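PDB 2HWY: protein SMG5 from Homo sapiens, which takes part in nonsense-mediated mRNA decay and promotes dephosphorylation of UPF1, without RNase activity of its own. Local coordinates for residues P17-L22 / I54-A59; K101-A106 / P125-S130. All blocks are in the same frame, centred on the assembly; numbering follows the deposited sequence.

Both interactions belong to the PIN domain of SMG5, an alpha/beta fold built on a parallel sheet ordered 68-70, 29-32, 4-7, 125-128, 149-150. They lie on opposite sides of the chain's centre. The centres of interaction 1 and interaction 2 are about 18 Å apart. Interaction 1 is helix against helix: R20 and I19 of helix 16-25 meet Y56 of helix 48-63. Interaction 2 is helix against sheet, where L103 of helix 94-103 packs on P125 and D127 of strand 125-128. Helix 153-159 bridges the two regions, since its F156 is touched by L22 of 17-22 and by L126 of 125-130.

Interaction 1 of 2, residues P17-L22 / I54-A59; sequences PVIRQL and IRYLEA
R20 and Y56 carry this contact, and they meet almost at right angles: the guanidinium plane stands 80° from the phenol ring. The ring presents its edge and the guanidinium its face. CE1 of Y56 sits 3.5 Å above the guanidinium plane of R20, displaced toward the rim of the group, while from the ring's side NH1 of R20 lies near the ring plane, 3.3 Å from CD1 of Y56. The arginine chain is extended as far as CD, then bent at chi3 (-44°), which brings the guanidinium to this edge. Lower down the same side chain, CG of R20 rests 3.8 Å from CE1 of Y56, so the aliphatic part and the charged end both run along the CD1-CE1 edge. With CG anti to its N (chi1 155°), Y56 reaches across from helix 48-63 to helix 16-25, whose L16 and A23 it also touches. In the alpha/beta PIN fold, helix 16-25 belongs to the connection between strands 4-7 and 29-32, and helix 48-63 to that between 29-32 and 68-70; the nearest alpha carbons of 17-22 and 54-59, those of R20 and Y56, are 8.2 Å apart. The phenol oxygen ends beside the backbone of R20, but its hydrogen bond goes to OE2 of E60, one turn further along its own helix, which satisfies the hydroxyl and tethers the far end of the ring. R20 is exposed, while Y56 is buried. I19 adds a looser apolar touch, CG2 of I19 to CE2 of Y56 at 4.4 Å.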
ATOM      1  N   PRO A  17       1.285   9.277   6.454  1.00 23.92           N
ATOM      2  CA  PRO A  17       1.324  10.601   5.794  1.00 23.97           C
ATOM      3  C   PRO A  17       1.919  10.616   4.378  1.00 23.87           C
ATOM      4  O   PRO A  17       1.602  11.498   3.599  1.00 23.96           O
ATOM      5  CB  PRO A  17       2.170  11.436   6.755  1.00 23.95           C
ATOM      6  CG  PRO A  17       2.096  10.668   8.083  1.00 23.58           C
ATOM      7  CD  PRO A  17       2.155   9.257   7.646  1.00 23.46           C
ATOM      8  N   VAL A  18       2.754   9.645   4.043  1.00 24.06           N
ATOM      9  CA  VAL A  18       3.202   9.463   2.667  1.00 24.27           C
ATOM     10  C   VAL A  18       2.025   8.999   1.797  1.00 24.40           C
ATOM     11  O   VAL A  18       1.780   9.538   0.704  1.00 24.05           O
ATOM     12  CB  VAL A  18       4.338   8.421   2.601  1.00 24.50           C
ATOM     13  CG1 VAL A  18       4.601   7.994   1.167  1.00 25.39           C
ATOM     14  CG2 VAL A  18       5.611   8.985   3.239  1.00 24.84           C
ATOM     15  N   ILE A  19       1.301   7.995   2.295  1.00 24.14           N
ATOM     16  CA  ILE A  19       0.150   7.479   1.586  1.00 24.27           C
ATOM     17  C   ILE A  19      -0.909   8.572   1.454  1.00 24.26           C
ATOM     18  O   ILE A  19      -1.476   8.755   0.379  1.00 24.50           O
ATOM     19  CB  ILE A  19      -0.383   6.142   2.216  1.00 23.88           C
ATOM     20  CG1 ILE A  19       0.609   5.010   1.942  1.00 23.74           C
ATOM     21  CG2 ILE A  19      -1.722   5.719   1.612  1.00 23.66           C
ATOM     22  CD1 ILE A  19       1.513   4.697   3.066  1.00 23.93           C
ATOM     23  N   ARG A  20      -1.138   9.337   2.510  1.00 24.64           N
ATOM     24  CA  ARG A  20      -2.073  10.459   2.412  1.00 24.97           C
ATOM     25  C   ARG A  20      -1.731  11.355   1.237  1.00 24.76           C
ATOM     26  O   ARG A  20      -2.571  11.645   0.409  1.00 24.61           O
ATOM     27  CB  ARG A  20      -2.093  11.281   3.691  1.00 25.05           C
ATOM     28  CG  ARG A  20      -3.135  12.423   3.681  1.00 25.66           C
ATOM     29  CD  ARG A  20      -3.082  13.297   4.952  1.00 26.32           C
ATOM     30  NE  ARG A  20      -2.951  12.461   6.144  1.00 27.29           N
ATOM     31  CZ  ARG A  20      -3.960  11.954   6.850  1.00 28.03           C
ATOM     32  NH1 ARG A  20      -5.222  12.200   6.513  1.00 30.04           N
ATOM     33  NH2 ARG A  20      -3.703  11.196   7.915  1.00 28.03           N
ATOM     34  N   GLN A  21      -0.480  11.774   1.170  1.00 25.11           N
ATOM     35  CA  GLN A  21      -0.000  12.620   0.076  1.00 24.84           C
ATOM     36  C   GLN A  21      -0.289  12.007  -1.285  1.00 24.58           C
ATOM     37  O   GLN A  21      -0.826  12.668  -2.163  1.00 24.96           O
ATOM     38  CB  GLN A  21       1.505  12.844   0.211  1.00 25.23           C
ATOM     39  CG  GLN A  21       2.016  14.116  -0.428  1.00 25.91           C
ATOM     40  CD  GLN A  21       1.506  15.359   0.260  1.00 27.59           C
ATOM     41  OE1 GLN A  21       1.059  15.314   1.414  1.00 29.16           O
ATOM     42  NE2 GLN A  21       1.554  16.479  -0.445  1.00 26.74           N
ATOM     43  N   LEU A  22       0.058  10.737  -1.451  1.00 24.19           N
ATOM     44  CA  LEU A  22      -0.021  10.072  -2.761  1.00 23.81           C
ATOM     45  C   LEU A  22      -1.457   9.825  -3.175  1.00 23.37           C
ATOM     46  O   LEU A  22      -1.818  10.038  -4.323  1.00 23.13           O
ATOM     47  CB  LEU A  22       0.735   8.746  -2.719  1.00 23.57           C
ATOM     48  CG  LEU A  22       2.216   8.935  -2.397  1.00 23.42           C
ATOM     49  CD1 LEU A  22       2.808   7.693  -1.751  1.00 23.54           C
ATOM     50  CD2 LEU A  22       2.984   9.351  -3.640  1.00 23.42           C
ATOM     51  N   ILE A  54      -6.618   2.404   9.132  1.00 25.42           N
ATOM     52  CA  ILE A  54      -8.022   2.205   8.771  1.00 25.62           C
ATOM     53  C   ILE A  54      -8.810   3.499   8.846  1.00 25.45           C
ATOM     54  O   ILE A  54      -9.471   3.874   7.869  1.00 25.21           O
ATOM     55  CB  ILE A  54      -8.719   1.135   9.645  1.00 25.74           C
ATOM     56  CG1 ILE A  54      -8.484  -0.256   9.064  1.00 25.61           C
ATOM     57  CG2 ILE A  54     -10.225   1.361   9.698  1.00 25.80           C
ATOM     58  CD1 ILE A  54      -8.634  -1.345  10.083  1.00 25.99           C
ATOM     59  N   ARG A  55      -8.751   4.161  10.009  1.00 20.00           N
ATOM     60  CA  ARG A  55      -9.541   5.368  10.223  1.00 20.00           C
ATOM     61  C   ARG A  55      -9.282   6.396   9.126  1.00 20.00           C
ATOM     62  O   ARG A  55     -10.208   6.969   8.556  1.00 25.76           O
ATOM     63  CB  ARG A  55      -9.233   5.973  11.594  1.00 20.00           C
ATOM     64  CG  ARG A  55      -9.702   5.126  12.766  1.00 20.00           C
ATOM     65  N   TYR A  56      -8.016   6.590   8.751  1.00 26.27           N
ATOM     66  CA  TYR A  56      -7.670   7.485   7.654  1.00 26.36           C
ATOM     67  C   TYR A  56      -8.383   7.099   6.385  1.00 26.25           C
ATOM     68  O   TYR A  56      -9.006   7.939   5.726  1.00 26.10           O
ATOM     69  CB  TYR A  56      -6.168   7.438   7.372  1.00 27.86           C
ATOM     70  CG  TYR A  56      -5.829   7.814   5.954  1.00 28.10           C
ATOM     71  CD1 TYR A  56      -5.801   9.146   5.559  1.00 30.13           C
ATOM     72  CD2 TYR A  56      -5.571   6.835   4.993  1.00 30.16           C
ATOM     73  CE1 TYR A  56      -5.502   9.501   4.248  1.00 29.51           C
ATOM     74  CE2 TYR A  56      -5.266   7.183   3.669  1.00 30.08           C
ATOM     75  CZ  TYR A  56      -5.229   8.516   3.316  1.00 29.64           C
ATOM     76  OH  TYR A  56      -4.923   8.864   2.025  1.00 30.57           O
ATOM     77  N   LEU A  57      -8.251   5.819   6.036  1.00 26.03           N
ATOM     78  CA  LEU A  57      -8.850   5.256   4.825  1.00 25.50           C
ATOM     79  C   LEU A  57     -10.342   5.498   4.746  1.00 24.73           C
ATOM     80  O   LEU A  57     -10.864   5.800   3.673  1.00 24.68           O
ATOM     81  CB  LEU A  57      -8.560   3.753   4.735  1.00 26.00           C
ATOM     82  CG  LEU A  57      -7.116   3.375   4.369  1.00 27.03           C
ATOM     83  CD1 LEU A  57      -6.889   1.888   4.523  1.00 27.87           C
ATOM     84  CD2 LEU A  57      -6.775   3.798   2.970  1.00 27.75           C
ATOM     85  N   GLU A  58     -11.020   5.388   5.881  1.00 23.99           N
ATOM     86  CA  GLU A  58     -12.449   5.698   5.940  1.00 23.94           C
ATOM     87  C   GLU A  58     -12.740   7.198   5.829  1.00 23.39           C
ATOM     88  O   GLU A  58     -13.729   7.610   5.237  1.00 22.69           O
ATOM     89  CB  GLU A  58     -13.054   5.118   7.211  1.00 23.74           C
ATOM     90  CG  GLU A  58     -13.154   3.590   7.176  1.00 23.74           C
ATOM     91  CD  GLU A  58     -13.212   2.963   8.561  1.00 23.54           C
ATOM     92  OE1 GLU A  58     -13.676   1.820   8.672  1.00 22.31           O
ATOM     93  OE2 GLU A  58     -12.803   3.607   9.548  1.00 23.82           O
ATOM     94  N   ALA A  59     -11.871   8.015   6.399  1.00 23.59           N
ATOM     95  CA  ALA A  59     -11.998   9.463   6.251  1.00 23.80           C
ATOM     96  C   ALA A  59     -11.880   9.865   4.767  1.00 23.96           C
ATOM     97  O   ALA A  59     -12.712  10.634   4.256  1.00 23.68           O
ATOM     98  CB  ALA A  59     -10.961  10.186   7.101  1.00 23.49           C
TER

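Interaction 2 of 2, residues K101-A106 / P125-S130; sequences KQLTLA and PLDNPS
L103 supplies the helix side of this contact, and its two methyls divide the work. The apolar part is CD2 of L103 against CB of P125, 4.3 Å apart. The other methyl meets a polar group: CD1 of L103 lies 3.4 Å from OD2 of D127, a van der Waals touch between a methyl and a carboxylate oxygen. A chi1 of -151° turns the carboxylate of D127 to the leucine, although its beta carbon does not point straight at the helix. P125 points at the helix and D127 reaches it with its carboxylate, while L126 between them points away and packs on F156 of helix 153-159. Helices thus cover both faces of the strand, 94-103 on one and 153-159 on the other, as in the alpha/beta/alpha PIN fold; helix 94-103 lies in the crossover from strand 68-70 to strand 125-128. L103 also leans on V6 and V148. Hydrogen bonding takes place within the sheet and not across the contact: L126 and N128 pair with V6 of strand 4-7, and D127 with D149 and K151 on the other flank. Within 101-106, A106 N makes a weak bond to L103 O at 3.1 Å.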
ATOM      1  N   LYS A 101      -0.153 -11.486  -5.982  1.00 29.41           N
ATOM      2  CA  LYS A 101      -1.357 -12.161  -6.471  1.00 29.22           C
ATOM      3  C   LYS A 101      -2.508 -11.199  -6.733  1.00 29.05           C
ATOM      4  O   LYS A 101      -3.251 -11.360  -7.692  1.00 28.64           O
ATOM      5  CB  LYS A 101      -1.800 -13.232  -5.478  1.00 29.37           C
ATOM      6  CG  LYS A 101      -0.883 -14.440  -5.443  1.00 29.21           C
ATOM      7  CD  LYS A 101      -0.974 -15.164  -4.115  1.00 29.18           C
ATOM      8  CE  LYS A 101       0.001 -16.326  -4.071  1.00 29.78           C
ATOM      9  NZ  LYS A 101       1.414 -15.903  -4.344  1.00 30.21           N
ATOM     10  N   GLN A 102      -2.654 -10.186  -5.864  1.00 20.00           N
ATOM     11  CA  GLN A 102      -3.647  -9.127  -5.987  1.00 20.00           C
ATOM     12  C   GLN A 102      -3.239  -8.107  -7.044  1.00 20.00           C
ATOM     13  O   GLN A 102      -4.077  -7.346  -7.520  1.00 29.17           O
ATOM     14  CB  GLN A 102      -3.860  -8.434  -4.640  1.00 20.00           C
ATOM     15  N   LEU A 103      -1.960  -8.079  -7.385  1.00 29.88           N
ATOM     16  CA  LEU A 103      -1.414  -7.119  -8.352  1.00 30.06           C
ATOM     17  C   LEU A 103      -1.507  -7.622  -9.773  1.00 30.10           C
ATOM     18  O   LEU A 103      -1.575  -6.827 -10.716  1.00 30.32           O
ATOM     19  CB  LEU A 103       0.062  -6.814  -8.045  1.00 30.16           C
ATOM     20  CG  LEU A 103       0.338  -5.862  -6.890  1.00 30.10           C
ATOM     21  CD1 LEU A 103       1.858  -5.656  -6.699  1.00 30.77           C
ATOM     22  CD2 LEU A 103      -0.382  -4.564  -7.146  1.00 30.43           C
ATOM     23  N   THR A 104      -1.465  -8.940  -9.930  1.00 29.98           N
ATOM     24  CA  THR A 104      -1.553  -9.543 -11.249  1.00 30.00           C
ATOM     25  C   THR A 104      -3.006  -9.489 -11.733  1.00 29.71           C
ATOM     26  O   THR A 104      -3.267  -9.599 -12.926  1.00 29.69           O
ATOM     27  CB  THR A 104      -0.944 -10.975 -11.261  1.00 30.05           C
ATOM     28  OG1 THR A 104      -0.815 -11.445 -12.613  1.00 31.67           O
ATOM     29  CG2 THR A 104      -1.770 -11.952 -10.438  1.00 29.75           C
ATOM     30  N   LEU A 105      -3.943  -9.288 -10.802  1.00 20.00           N
ATOM     31  CA  LEU A 105      -5.320  -8.923 -11.114  1.00 20.00           C
ATOM     32  C   LEU A 105      -5.386  -7.580 -11.833  1.00 20.00           C
ATOM     33  O   LEU A 105      -6.159  -7.403 -12.799  1.00 30.15           O
ATOM     34  CB  LEU A 105      -6.165  -8.879  -9.838  1.00 20.00           C
ATOM     35  N   ALA A 106      -4.605  -6.590 -11.389  1.00 29.21           N
ATOM     36  CA  ALA A 106      -4.548  -5.249 -11.998  1.00 28.69           C
ATOM     37  C   ALA A 106      -3.581  -5.152 -13.185  1.00 28.14           C
ATOM     38  O   ALA A 106      -3.505  -4.109 -13.825  1.00 27.41           O
ATOM     39  CB  ALA A 106      -4.178  -4.190 -10.923  1.00 28.45           C
ATOM     40  N   PRO A 125       1.354  -0.988 -12.393  1.00 27.06           N
ATOM     41  CA  PRO A 125       1.243  -1.027 -10.936  1.00 26.84           C
ATOM     42  C   PRO A 125       2.591  -1.025 -10.210  1.00 26.45           C
ATOM     43  O   PRO A 125       3.635  -1.290 -10.813  1.00 26.16           O
ATOM     44  CB  PRO A 125       0.495  -2.340 -10.676  1.00 26.54           C
ATOM     45  CG  PRO A 125       0.950  -3.220 -11.730  1.00 27.21           C
ATOM     46  CD  PRO A 125       1.323  -2.350 -12.950  1.00 27.67           C
ATOM     47  N   LEU A 126       2.531  -0.747  -8.909  1.00 26.00           N
ATOM     48  CA  LEU A 126       3.703  -0.443  -8.130  1.00 26.07           C
ATOM     49  C   LEU A 126       3.430  -0.623  -6.638  1.00 25.90           C
ATOM     50  O   LEU A 126       2.460  -0.094  -6.096  1.00 25.74           O
ATOM     51  CB  LEU A 126       4.107   0.984  -8.449  1.00 25.96           C
ATOM     52  CG  LEU A 126       5.237   1.691  -7.726  1.00 25.89           C
ATOM     53  CD1 LEU A 126       6.205   0.775  -6.990  1.00 26.33           C
ATOM     54  CD2 LEU A 126       5.956   2.482  -8.792  1.00 26.59           C
ATOM     55  N   ASP A 127       4.309  -1.376  -5.988  1.00 25.98           N
ATOM     56  CA  ASP A 127       4.126  -1.810  -4.622  1.00 26.19           C
ATOM     57  C   ASP A 127       4.930  -0.968  -3.628  1.00 26.55           C
ATOM     58  O   ASP A 127       6.111  -0.723  -3.844  1.00 27.00           O
ATOM     59  CB  ASP A 127       4.598  -3.243  -4.545  1.00 26.04           C
ATOM     60  CG  ASP A 127       3.890  -4.029  -3.502  1.00 26.14           C
ATOM     61  OD1 ASP A 127       3.674  -3.478  -2.398  1.00 23.06           O
ATOM     62  OD2 ASP A 127       3.567  -5.215  -3.803  1.00 27.59           O
ATOM     63  N   ASN A 128       4.295  -0.564  -2.530  1.00 26.75           N
ATOM     64  CA  ASN A 128       4.937   0.167  -1.434  1.00 27.10           C
ATOM     65  C   ASN A 128       5.025  -0.582  -0.096  1.00 27.32           C
ATOM     66  O   ASN A 128       4.009  -0.660   0.585  1.00 27.64           O
ATOM     67  CB  ASN A 128       4.073   1.380  -1.130  1.00 27.15           C
ATOM     68  CG  ASN A 128       4.190   2.448  -2.151  1.00 27.68           C
ATOM     69  OD1 ASN A 128       4.837   2.290  -3.200  1.00 29.08           O
ATOM     70  ND2 ASN A 128       3.566   3.579  -1.854  1.00 27.38           N
ATOM     71  N   PRO A 129       6.202  -1.138   0.288  1.00 27.80           N
ATOM     72  CA  PRO A 129       6.437  -1.638   1.643  1.00 28.20           C
ATOM     73  C   PRO A 129       7.381  -0.793   2.514  1.00 28.41           C
ATOM     74  O   PRO A 129       7.714   0.337   2.166  1.00 28.06           O
ATOM     75  CB  PRO A 129       7.052  -3.018   1.353  1.00 27.65           C
ATOM     76  CG  PRO A 129       7.945  -2.741   0.178  1.00 27.66           C
ATOM     77  CD  PRO A 129       7.377  -1.477  -0.533  1.00 28.26           C
ATOM     78  N   SER A 130       7.830  -1.379   3.624  1.00 29.25           N
ATOM     79  CA  SER A 130       9.038  -0.944   4.341  1.00 29.89           C
ATOM     80  C   SER A 130      10.152  -2.027   4.176  1.00 30.49           C
ATOM     81  O   SER A 130       9.896  -3.109   3.638  1.00 30.55           O
ATOM     82  CB  SER A 130       8.935  -1.317   5.815  1.00 29.69           C
ATOM     83  OG  SER A 130       7.867  -0.606   6.416  1.00 30.31           O
TER